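Local atomic coordinates of caspase-3 (Porites astreoides, PDB entry 6WI4), a protein that probably acts as a cysteine protease of the caspase family, cleaving protein substrates after aspartate residues during apoptosis in coral. Residues Trp168-Ser172 with Val197-Ser202; Tyr151-Pro155 with Gln214-Val218. One frame throughout, in Å; residues are numbered along the deposited sequence.

Contact 1. Residues Trp168-Ser172 with Val197-Ser202; sequences WFIQS and VSTYKS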
ATOM      1  N   TRP A 168      -3.044   9.742   6.805  1.00  9.46           N
ATOM      2  CA  TRP A 168      -3.986  10.391   5.906  1.00  9.45           C
ATOM      3  C   TRP A 168      -4.372   9.463   4.765  1.00 10.41           C
ATOM      4  O   TRP A 168      -5.550   9.321   4.433  1.00 10.73           O
ATOM      5  CB  TRP A 168      -3.368  11.658   5.328  1.00 11.40           C
ATOM      6  CG  TRP A 168      -3.067  12.715   6.322  1.00 10.04           C
ATOM      7  CD1 TRP A 168      -3.341  12.698   7.663  1.00 12.18           C
ATOM      8  CD2 TRP A 168      -2.433  13.967   6.054  1.00  8.94           C
ATOM      9  NE1 TRP A 168      -2.913  13.875   8.242  1.00 13.20           N
ATOM     10  CE2 TRP A 168      -2.352  14.666   7.271  1.00 13.59           C
ATOM     11  CE3 TRP A 168      -1.928  14.565   4.895  1.00 11.97           C
ATOM     12  CZ2 TRP A 168      -1.787  15.938   7.363  1.00 13.18           C
ATOM     13  CZ3 TRP A 168      -1.358  15.816   4.987  1.00 14.96           C
ATOM     14  CH2 TRP A 168      -1.294  16.492   6.210  1.00 12.38           C
ATOM     15  N   PHE A 169      -3.381   8.817   4.155  1.00  8.57           N
ATOM     16  CA  PHE A 169      -3.651   7.962   3.004  1.00  9.94           C
ATOM     17  C   PHE A 169      -4.493   6.749   3.386  1.00  9.55           C
ATOM     18  O   PHE A 169      -5.500   6.461   2.731  1.00  9.45           O
ATOM     19  CB  PHE A 169      -2.325   7.539   2.383  1.00  8.70           C
ATOM     20  CG  PHE A 169      -2.443   6.586   1.229  1.00  8.66           C
ATOM     21  CD1 PHE A 169      -3.090   6.957   0.062  1.00 10.01           C
ATOM     22  CD2 PHE A 169      -1.844   5.341   1.300  1.00  9.22           C
ATOM     23  CE1 PHE A 169      -3.167   6.087  -1.005  1.00  9.70           C
ATOM     24  CE2 PHE A 169      -1.910   4.455   0.233  1.00 10.91           C
ATOM     25  CZ  PHE A 169      -2.572   4.831  -0.919  1.00  9.64           C
ATOM     26  N   ILE A 170      -4.095   6.010   4.427  1.00  9.23           N
ATOM     27  CA  ILE A 170      -4.829   4.786   4.741  1.00  9.65           C
ATOM     28  C   ILE A 170      -6.214   5.112   5.297  1.00  9.40           C
ATOM     29  O   ILE A 170      -7.189   4.418   4.977  1.00 11.99           O
ATOM     30  CB  ILE A 170      -4.016   3.882   5.689  1.00  9.87           C
ATOM     31  CG1 ILE A 170      -2.701   3.450   5.032  1.00 10.72           C
ATOM     32  CG2 ILE A 170      -4.841   2.651   6.085  1.00 10.48           C
ATOM     33  CD1 ILE A 170      -2.872   2.624   3.745  1.00 14.76           C
ATOM     34  N   GLN A 171      -6.331   6.168   6.122  1.00 10.78           N
ATOM     35  CA  GLN A 171      -7.645   6.649   6.563  1.00 14.97           C
ATOM     36  C   GLN A 171      -8.550   6.914   5.365  1.00 11.36           C
ATOM     37  O   GLN A 171      -9.731   6.541   5.354  1.00 12.56           O
ATOM     38  CB  GLN A 171      -7.515   7.952   7.374  1.00 17.41           C
ATOM     39  CG  GLN A 171      -7.094   7.866   8.838  1.00 24.81           C
ATOM     40  CD  GLN A 171      -7.217   9.222   9.556  1.00 27.50           C
ATOM     41  OE1 GLN A 171      -8.318   9.627   9.953  1.00 27.89           O
ATOM     42  NE2 GLN A 171      -6.090   9.931   9.712  1.00 23.51           N
ATOM     43  N   SER A 172      -8.010   7.605   4.361  1.00  9.44           N
ATOM     44  CA  SER A 172      -8.801   7.980   3.199  1.00 10.51           C
ATOM     45  C   SER A 172      -9.105   6.769   2.332  1.00 12.58           C
ATOM     46  O   SER A 172     -10.211   6.643   1.792  1.00 11.93           O
ATOM     47  CB  SER A 172      -8.064   9.041   2.377  1.00 10.55           C
ATOM     48  OG  SER A 172      -7.874  10.229   3.137  1.00 14.92           O
ATOM     49  N   VAL A 197      -6.984  13.127   0.241  1.00  9.61           N
ATOM     50  CA  VAL A 197      -5.670  13.413   0.818  1.00  9.34           C
ATOM     51  C   VAL A 197      -5.260  14.852   0.537  1.00 12.43           C
ATOM     52  O   VAL A 197      -4.646  15.517   1.383  1.00 12.96           O
ATOM     53  CB  VAL A 197      -4.624  12.408   0.292  1.00  9.81           C
ATOM     54  CG1 VAL A 197      -3.222  12.852   0.655  1.00 12.19           C
ATOM     55  CG2 VAL A 197      -4.900  11.010   0.864  1.00 11.09           C
ATOM     56  N   SER A 198      -5.613  15.362  -0.649  1.00 10.24           N
ATOM     57  CA  SER A 198      -5.244  16.697  -1.101  1.00 11.93           C
ATOM     58  C   SER A 198      -5.966  17.809  -0.345  1.00 11.58           C
ATOM     59  O   SER A 198      -5.719  18.983  -0.646  1.00 14.80           O
ATOM     60  CB  SER A 198      -5.518  16.814  -2.601  1.00 13.08           C
ATOM     61  OG  SER A 198      -4.592  16.026  -3.341  1.00 12.36           O
ATOM     62  N   THR A 199      -6.842  17.485   0.607  1.00 12.77           N
ATOM     63  CA  THR A 199      -7.477  18.515   1.425  1.00 16.64           C
ATOM     64  C   THR A 199      -6.868  18.640   2.818  1.00 18.69           C
ATOM     65  O   THR A 199      -7.119  19.646   3.494  1.00 18.28           O
ATOM     66  CB  THR A 199      -8.989  18.262   1.548  1.00 17.12           C
ATOM     67  OG1 THR A 199      -9.238  17.069   2.298  1.00 18.10           O
ATOM     68  CG2 THR A 199      -9.629  18.139   0.165  1.00 19.55           C
ATOM     69  N   TYR A 200      -6.073  17.661   3.254  1.00 15.68           N
ATOM     70  CA  TYR A 200      -5.502  17.677   4.597  1.00 12.05           C
ATOM     71  C   TYR A 200      -4.452  18.778   4.732  1.00 14.02           C
ATOM     72  O   TYR A 200      -3.730  19.099   3.785  1.00 13.45           O
ATOM     73  CB  TYR A 200      -4.831  16.337   4.916  1.00 12.18           C
ATOM     74  CG  TYR A 200      -5.695  15.192   5.402  1.00 18.57           C
ATOM     75  CD1 TYR A 200      -6.297  14.320   4.506  1.00 16.51           C
ATOM     76  CD2 TYR A 200      -5.829  14.934   6.762  1.00 18.43           C
ATOM     77  CE1 TYR A 200      -7.073  13.254   4.947  1.00 18.66           C
ATOM     78  CE2 TYR A 200      -6.597  13.874   7.217  1.00 20.86           C
ATOM     79  CZ  TYR A 200      -7.213  13.035   6.306  1.00 22.19           C
ATOM     80  OH  TYR A 200      -7.968  11.975   6.765  1.00 30.76           O
ATOM     81  N   LYS A 201      -4.338  19.328   5.943  1.00 12.88           N
ATOM     82  CA  LYS A 201      -3.236  20.215   6.313  1.00 12.57           C
ATOM     83  C   LYS A 201      -2.654  19.718   7.625  1.00 10.43           C
ATOM     84  O   LYS A 201      -3.407  19.410   8.550  1.00 14.77           O
ATOM     85  CB  LYS A 201      -3.701  21.669   6.483  1.00 15.69           C
ATOM     86  CG  LYS A 201      -4.102  22.365   5.208  1.00 22.13           C
ATOM     87  CD  LYS A 201      -4.582  23.790   5.486  1.00 25.90           C
ATOM     88  CE  LYS A 201      -5.074  24.461   4.205  1.00 28.92           C
ATOM     89  NZ  LYS A 201      -5.652  25.803   4.500  1.00 36.38           N
ATOM     90  N   SER A 202      -1.330  19.635   7.719  1.00 11.66           N
ATOM     91  CA  SER A 202      -0.755  19.106   8.950  1.00  8.78           C
ATOM     92  C   SER A 202      -1.003  20.068  10.103  1.00 10.92           C
ATOM     93  O   SER A 202      -1.056  21.289   9.923  1.00 12.73           O
ATOM     94  CB  SER A 202       0.746  18.861   8.811  1.00 11.34           C
ATOM     95  OG  SER A 202       1.423  20.098   8.636  1.00 12.16           O
TER
HETATM   96  O   HOH W   1      -8.819  12.506   9.502  1.00 33.13           O
HETATM   97  O   HOH W   2      -9.637  10.623   5.403  1.00 27.76           O
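Trp168 and Tyr200 lie face to face, the five-membered ring of the tryptophan and the phenol ring 3.9 Å apart between centroids with planes only 15° from parallel. The side chains run antiparallel to one another, so each lays its CB over the partner's ring: Tyr200 CB sits 3.4 Å from the centroid of the six-membered ring of Trp168, while Trp168 CB lies 4.0 Å from the centroid of the Tyr200 ring, both CH-pi contacts over a face. Beyond the stack, the indole's far rim abuts the chain edge-on, with Trp168 CH2 3.5 Å from Ser202 N. Ser172 OG approaches the edge of the phenol at Tyr200 CE1 (3.6 Å). With OG beside its own backbone N (chi1 -62°), Ser172 donates to Trp168 O at 2.8 Å, reaching it from the face of the carbonyl plane opposite to that used by Ser172 N. A water donates to Gln171 OE1 and also hydrogen-bonds Tyr200 OH, joining two polar groups that do not bond directly. Further out, the type I turn Val197-Tyr200 brings the tyrosine round to the helix start, and Ser202 OG is tied to Lys212 N and Ser209 O. Trp160 stacks on Trp168, and Trp168 and Ser202 each pack against an acidic side chain of the bound peptide, consistent with the S4 subsite of caspase-3-like proteases.

Contact 2. Residues Tyr151-Pro155 with Gln214-Val218; sequences YSTVP and QVSSV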
ATOM      1  N   TYR A 151       0.588   4.668  -3.973  1.00  8.38           N
ATOM      2  CA  TYR A 151       1.533   5.338  -3.088  1.00  7.10           C
ATOM      3  C   TYR A 151       0.845   6.426  -2.274  1.00  8.47           C
ATOM      4  O   TYR A 151       0.037   7.188  -2.806  1.00  9.17           O
ATOM      5  CB  TYR A 151       2.640   5.992  -3.913  1.00  7.03           C
ATOM      6  CG  TYR A 151       3.694   5.062  -4.444  1.00  9.02           C
ATOM      7  CD1 TYR A 151       4.818   4.755  -3.685  1.00 11.14           C
ATOM      8  CD2 TYR A 151       3.598   4.541  -5.724  1.00  9.05           C
ATOM      9  CE1 TYR A 151       5.819   3.944  -4.185  1.00 14.00           C
ATOM     10  CE2 TYR A 151       4.595   3.718  -6.236  1.00 10.80           C
ATOM     11  CZ  TYR A 151       5.699   3.426  -5.455  1.00 13.83           C
ATOM     12  OH  TYR A 151       6.700   2.615  -5.942  1.00 18.46           O
ATOM     13  N   SER A 152       1.232   6.547  -1.000  1.00  8.16           N
ATOM     14  CA  SER A 152       0.605   7.544  -0.129  1.00  6.92           C
ATOM     15  C   SER A 152       0.955   8.982  -0.517  1.00  9.78           C
ATOM     16  O   SER A 152       0.170   9.892  -0.224  1.00  8.94           O
ATOM     17  CB  SER A 152       0.990   7.292   1.332  1.00  9.90           C
ATOM     18  OG  SER A 152       2.375   7.517   1.588  1.00  8.98           O
ATOM     19  N   THR A 153       2.107   9.220  -1.141  1.00  8.28           N
ATOM     20  CA  THR A 153       2.563  10.585  -1.408  1.00  8.96           C
ATOM     21  C   THR A 153       3.186  10.627  -2.804  1.00  9.80           C
ATOM     22  O   THR A 153       2.888   9.791  -3.662  1.00 12.18           O
ATOM     23  CB  THR A 153       3.469  11.085  -0.256  1.00  9.05           C
ATOM     24  OG1 THR A 153       3.686  12.497  -0.410  1.00  9.63           O
ATOM     25  CG2 THR A 153       4.821  10.360  -0.199  1.00 10.92           C
ATOM     26  N   VAL A 154       4.002  11.649  -3.060  1.00  9.76           N
ATOM     27  CA  VAL A 154       4.610  11.915  -4.363  1.00 10.57           C
ATOM     28  C   VAL A 154       6.112  11.708  -4.222  1.00 11.11           C
ATOM     29  O   VAL A 154       6.671  11.995  -3.152  1.00 10.69           O
ATOM     30  CB  VAL A 154       4.266  13.340  -4.832  1.00  9.38           C
ATOM     31  CG1 VAL A 154       5.146  13.782  -6.015  1.00 12.06           C
ATOM     32  CG2 VAL A 154       2.803  13.442  -5.166  1.00 12.90           C
ATOM     33  N   PRO A 155       6.805  11.183  -5.233  1.00 10.78           N
ATOM     34  CA  PRO A 155       8.254  11.005  -5.113  1.00 11.73           C
ATOM     35  C   PRO A 155       8.948  12.286  -4.681  1.00 10.86           C
ATOM     36  O   PRO A 155       8.706  13.369  -5.234  1.00 14.24           O
ATOM     37  CB  PRO A 155       8.669  10.578  -6.526  1.00 13.36           C
ATOM     38  CG  PRO A 155       7.487   9.831  -7.015  1.00 13.39           C
ATOM     39  CD  PRO A 155       6.288  10.578  -6.475  1.00 11.95           C
ATOM     40  N   GLN A 214      -0.350  17.210   1.200  1.00 10.87           N
ATOM     41  CA  GLN A 214      -0.009  15.914   0.628  1.00 10.44           C
ATOM     42  C   GLN A 214      -0.889  15.624  -0.579  1.00  9.08           C
ATOM     43  O   GLN A 214      -2.033  16.072  -0.661  1.00 11.98           O
ATOM     44  CB  GLN A 214      -0.158  14.804   1.673  1.00 10.18           C
ATOM     45  CG  GLN A 214       0.425  13.462   1.269  1.00  9.33           C
ATOM     46  CD  GLN A 214       0.503  12.525   2.452  1.00 12.67           C
ATOM     47  OE1 GLN A 214       0.890  12.935   3.550  1.00 11.50           O
ATOM     48  NE2 GLN A 214       0.124  11.263   2.246  1.00  9.12           N
ATOM     49  N   VAL A 215      -0.321  14.859  -1.516  1.00  9.45           N
ATOM     50  CA  VAL A 215      -0.977  14.381  -2.727  1.00 10.05           C
ATOM     51  C   VAL A 215      -0.576  12.924  -2.856  1.00  9.31           C
ATOM     52  O   VAL A 215       0.610  12.614  -2.734  1.00 10.09           O
ATOM     53  CB  VAL A 215      -0.502  15.178  -3.961  1.00 11.54           C
ATOM     54  CG1 VAL A 215      -0.954  14.547  -5.245  1.00 11.51           C
ATOM     55  CG2 VAL A 215      -0.970  16.628  -3.875  1.00 12.64           C
ATOM     56  N   SER A 216      -1.544  12.028  -3.056  1.00  9.28           N
ATOM     57  CA  SER A 216      -1.185  10.626  -3.255  1.00  8.94           C
ATOM     58  C   SER A 216      -1.063  10.347  -4.749  1.00 11.09           C
ATOM     59  O   SER A 216      -1.502  11.137  -5.589  1.00 10.75           O
ATOM     60  CB  SER A 216      -2.202   9.684  -2.602  1.00 11.34           C
ATOM     61  OG  SER A 216      -3.527   9.917  -3.055  1.00 12.72           O
ATOM     62  N   SER A 217      -0.412   9.237  -5.085  1.00  8.41           N
ATOM     63  CA  SER A 217      -0.136   8.956  -6.487  1.00  8.35           C
ATOM     64  C   SER A 217      -0.326   7.475  -6.765  1.00  8.86           C
ATOM     65  O   SER A 217      -0.039   6.632  -5.913  1.00 11.38           O
ATOM     66  CB  SER A 217       1.281   9.400  -6.876  1.00 10.32           C
ATOM     67  OG  SER A 217       2.274   8.749  -6.106  1.00 13.35           O
ATOM     68  N   VAL A 218      -0.820   7.155  -7.956  1.00  7.88           N
ATOM     69  CA  VAL A 218      -0.991   5.767  -8.355  1.00  8.93           C
ATOM     70  C   VAL A 218      -0.169   5.528  -9.609  1.00  9.56           C
ATOM     71  O   VAL A 218      -0.188   6.349 -10.534  1.00  9.87           O
ATOM     72  CB  VAL A 218      -2.476   5.400  -8.560  1.00 12.83           C
ATOM     73  CG1 VAL A 218      -3.189   6.315  -9.544  1.00 15.85           C
ATOM     74  CG2 VAL A 218      -2.597   3.953  -9.011  1.00 13.35           C
TER
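Ser217 OG donates to Thr153 O at 2.7 Å, in the carbonyl plane, and the same serine pairs with Tyr151 through its backbone. This is an antiparallel hydrogen-bonded pair, with Tyr151 N to Ser217 O at 2.8 Å and Ser217 N to Tyr151 O at 3.1 Å. It attaches strand 217-220 to strand 147-151 at one border of the six-stranded central sheet of the caspase fold, where the other neighbouring strands run parallel. Ser217 OG stands between its backbone N and carbonyl carbon (chi1 59°), a torsion that aims it across to the chain as it leaves the sheet. Past the bridge, the extended Gln214 side chain takes over: NE2 donates to Ser152 O at 2.8 Å from above the carbonyl plane, 55° out of it, while OE1 accepts from Trp160 N, so both ends of the amide are held and its flip is fixed. A CA-H...O contact supplements these bonds, Thr153 CA lying 3.1 Å from Val215 O. Ser216 CB touches the carbonyl oxygens of both Tyr151 and Ser152, and Phe169 of helix 168-180 packs on Ser216. Outside these bonds the two valines lie alongside each other, with Val154 CG2 3.9 Å from Val215 CG1.

How the contacts relate
From the N terminus, the chain passes through the parallel strands of the central sheet and leaves strand 147-151 at Tyr151-Pro155, the first half of contact 2. It then forms the hairpin 156-162/166-167 and enters helix 168-180, where contact 1 begins; helix 186-197 follows, and Val197-Ser202 closes this inner loop of 24 residues. Gln214-Val218 closes the outer loop of 58 residues, so along the chain both segments of contact 1 fall within it. The two also touch in space: Phe169 CD2 is 3.4 Å from Ser152 CB, and Trp168 CE3 is 3.5 Å from Gln214 OE1. Together they tie the sheet border to helices 168-180 and 186-197 and to the loop after the latter, whose Ser202 touches the bound peptide.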